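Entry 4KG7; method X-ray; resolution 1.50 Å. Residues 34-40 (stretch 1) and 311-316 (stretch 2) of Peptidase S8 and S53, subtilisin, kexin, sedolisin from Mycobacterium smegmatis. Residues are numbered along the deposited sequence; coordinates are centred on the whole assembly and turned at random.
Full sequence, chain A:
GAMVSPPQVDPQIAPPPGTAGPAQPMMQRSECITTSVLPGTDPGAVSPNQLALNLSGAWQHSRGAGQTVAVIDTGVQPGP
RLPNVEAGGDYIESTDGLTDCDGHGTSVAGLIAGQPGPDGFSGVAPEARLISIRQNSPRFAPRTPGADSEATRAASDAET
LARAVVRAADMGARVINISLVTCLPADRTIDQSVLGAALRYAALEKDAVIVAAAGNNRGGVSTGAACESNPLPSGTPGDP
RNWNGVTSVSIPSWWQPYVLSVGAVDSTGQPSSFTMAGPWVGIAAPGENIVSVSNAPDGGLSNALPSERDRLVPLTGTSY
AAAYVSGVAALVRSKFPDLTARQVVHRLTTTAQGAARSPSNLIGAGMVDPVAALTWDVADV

Stretch 1 34-40: TTSVLPG
Stretch 2 311-316: RLVPLT

Leu38 and Leu312 form the apolar centre of this contact. Leu38 CD1 lies 3.7 Å from Leu312 CB. Leu38 CA and Leu312 CA are 6.3 Å apart, the closer of the two register points. Leu312 points its CA-to-CB bond toward stretch 1 and has the largest covered area of any residue here, 84 Å². Its rotamer is m, t (chi1 -71°, chi2 177°). Leu38 follows with 71 Å². Its CA-to-CB bond points sideways, but the t, p rotamer (chi1 -173°, chi2 62°) brings the end of the side chain nearer to stretch 2.

The two methyls of Leu38 reach different residues. Leu38 CD1 meets Leu312 and also lies 4.3 Å from Val313 N. Leu38 CD2 packs 3.9 Å from Pro314 CG. The CA-to-CB bond of Val313 points away, and its nearest side-chain approach is Val313 CB to Leu38 CD1 at 6.1 Å. The Pro314 ring has a C-gamma exo pucker, and its CA-to-CB bond points sideways.

Leu312 CD1 gathers several neighbours from stretch 1. Pro39 CD is 3.9 Å from Leu312 CD1, an apolar contact made by a ring that is also C-gamma exo. Ser36 CB is 4.0 Å from the same Leu312 CD1. At the far end of the contact, Thr35 CG2 approaches Leu315 CD2 at 4.4 Å, a looser fit. Thr35 CA and Leu315 CA are 8.9 Å apart. Thr35 is p (chi1 52°); Leu315 is m, t (chi1 -56°, chi2 -180°), with its side-chain end nearer to stretch 1 than its sideways CA-to-CB bond suggests.

Stretch 1 has no regular secondary structure. Its backbone is nonetheless extended from Thr34 to Pro39, with every phi negative and every psi above 120°. Gly40 turns to phi 90°, psi -3°, where a CB would be jammed against the carbonyl O of Pro39. Stretch 2 is extended throughout and includes a strand beginning at Leu312. The touching parts run at 118° to each other, end to end. The pairing of Leu38 with Leu312 and Thr35 with Leu315 shows that the sequence order is opposed.

The polar edge contributes little. Val37 O sits 3.6 Å from the methyl Leu312 CD1, while the Val37 CA-to-CB bond points away; its rotamer is t (chi1 178°). Ser36 is m, and its approach is through CB. Thr35 OG1 is hydrogen-bonded elsewhere in the structure. No hydrogen bond joins the two stretches. The contact buries 284 Å² in total and rests on side-chain packing. Thr34, Gly40, Arg311 and Thr316 lie outside it.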

# COMPACT_ATOMS: atom_id res chain seq x y z
N THR A 34 4.58 -18.98 2.68
CA THR A 34 4.06 -18.41 3.89
C THR A 34 5.15 -17.65 4.63
O THR A 34 6.34 -18.02 4.54
CB THR A 34 3.45 -19.46 4.82
OG1 THR A 34 4.44 -20.44 5.16
CG2 THR A 34 2.27 -20.15 4.13
N THR A 35 4.75 -16.62 5.36
CA THR A 35 5.67 -15.89 6.24
C THR A 35 5.93 -16.66 7.53
O THR A 35 5.08 -17.41 7.99
CB THR A 35 5.11 -14.49 6.56
OG1 THR A 35 3.77 -14.61 7.06
CG2 THR A 35 5.08 -13.64 5.34
N SER A 36 7.12 -16.48 8.09
CA SER A 36 7.62 -17.32 9.18
C SER A 36 8.24 -16.43 10.26
O SER A 36 8.39 -15.23 10.10
CB SER A 36 8.72 -18.30 8.66
OG SER A 36 8.24 -19.12 7.59
N VAL A 37 8.61 -17.07 11.36
CA VAL A 37 9.33 -16.40 12.44
C VAL A 37 10.84 -16.48 12.20
O VAL A 37 11.40 -17.55 12.05
CB VAL A 37 8.95 -16.99 13.82
CG1 VAL A 37 9.73 -16.36 14.95
CG2 VAL A 37 7.46 -16.80 14.06
N LEU A 38 11.50 -15.32 12.24
CA LEU A 38 12.94 -15.24 12.09
C LEU A 38 13.61 -15.77 13.36
O LEU A 38 13.36 -15.24 14.43
CB LEU A 38 13.31 -13.78 11.85
CG LEU A 38 14.76 -13.48 11.49
CD1 LEU A 38 15.13 -14.16 10.18
CD2 LEU A 38 14.91 -11.96 11.40
N PRO A 39 14.48 -16.79 13.25
CA PRO A 39 15.09 -17.28 14.46
C PRO A 39 15.88 -16.22 15.22
O PRO A 39 16.52 -15.34 14.62
CB PRO A 39 16.00 -18.41 13.96
CG PRO A 39 15.28 -18.93 12.75
CD PRO A 39 14.72 -17.71 12.11
N GLY A 40 15.77 -16.26 16.54
CA GLY A 40 16.45 -15.29 17.37
C GLY A 40 15.66 -14.04 17.66
O GLY A 40 16.13 -13.17 18.39
N ARG A 311 17.00 -18.87 2.93
CA ARG A 311 17.34 -18.24 4.20
C ARG A 311 16.33 -17.15 4.51
O ARG A 311 15.95 -16.37 3.64
CB ARG A 311 18.74 -17.66 4.17
CG ARG A 311 19.82 -18.70 3.93
CD ARG A 311 19.82 -19.85 4.94
NE ARG A 311 20.19 -19.42 6.29
CZ ARG A 311 21.43 -19.18 6.70
NH1 ARG A 311 22.47 -19.33 5.87
NH2 ARG A 311 21.65 -18.79 7.96
N LEU A 312 15.90 -17.10 5.77
CA LEU A 312 14.88 -16.12 6.15
C LEU A 312 15.49 -14.74 6.30
O LEU A 312 16.62 -14.59 6.75
CB LEU A 312 14.20 -16.54 7.44
CG LEU A 312 13.26 -17.74 7.35
CD1 LEU A 312 12.73 -18.05 8.74
CD2 LEU A 312 12.12 -17.46 6.39
N VAL A 313 14.71 -13.74 5.89
CA VAL A 313 15.09 -12.34 5.99
C VAL A 313 13.91 -11.57 6.55
O VAL A 313 12.75 -11.99 6.38
CB VAL A 313 15.53 -11.76 4.64
CG1 VAL A 313 16.77 -12.48 4.13
CG2 VAL A 313 14.39 -11.83 3.63
N PRO A 314 14.18 -10.44 7.22
CA PRO A 314 13.07 -9.67 7.81
C PRO A 314 12.13 -9.11 6.75
O PRO A 314 12.48 -9.01 5.55
CB PRO A 314 13.78 -8.54 8.57
CG PRO A 314 15.15 -9.04 8.81
CD PRO A 314 15.49 -9.89 7.62
N LEU A 315 10.93 -8.80 7.18
CA LEU A 315 9.96 -8.13 6.34
C LEU A 315 10.31 -6.66 6.30
O LEU A 315 10.28 -5.98 7.33
CB LEU A 315 8.55 -8.34 6.87
CG LEU A 315 8.10 -9.80 7.03
CD1 LEU A 315 6.67 -9.91 7.55
CD2 LEU A 315 8.20 -10.56 5.72
N THR A 316 10.64 -6.16 5.12
CA THR A 316 10.96 -4.74 4.95
C THR A 316 10.36 -4.25 3.66
O THR A 316 10.30 -4.99 2.68
CB THR A 316 12.46 -4.43 4.90
OG1 THR A 316 13.02 -4.83 3.62
CG2 THR A 316 13.14 -5.07 6.07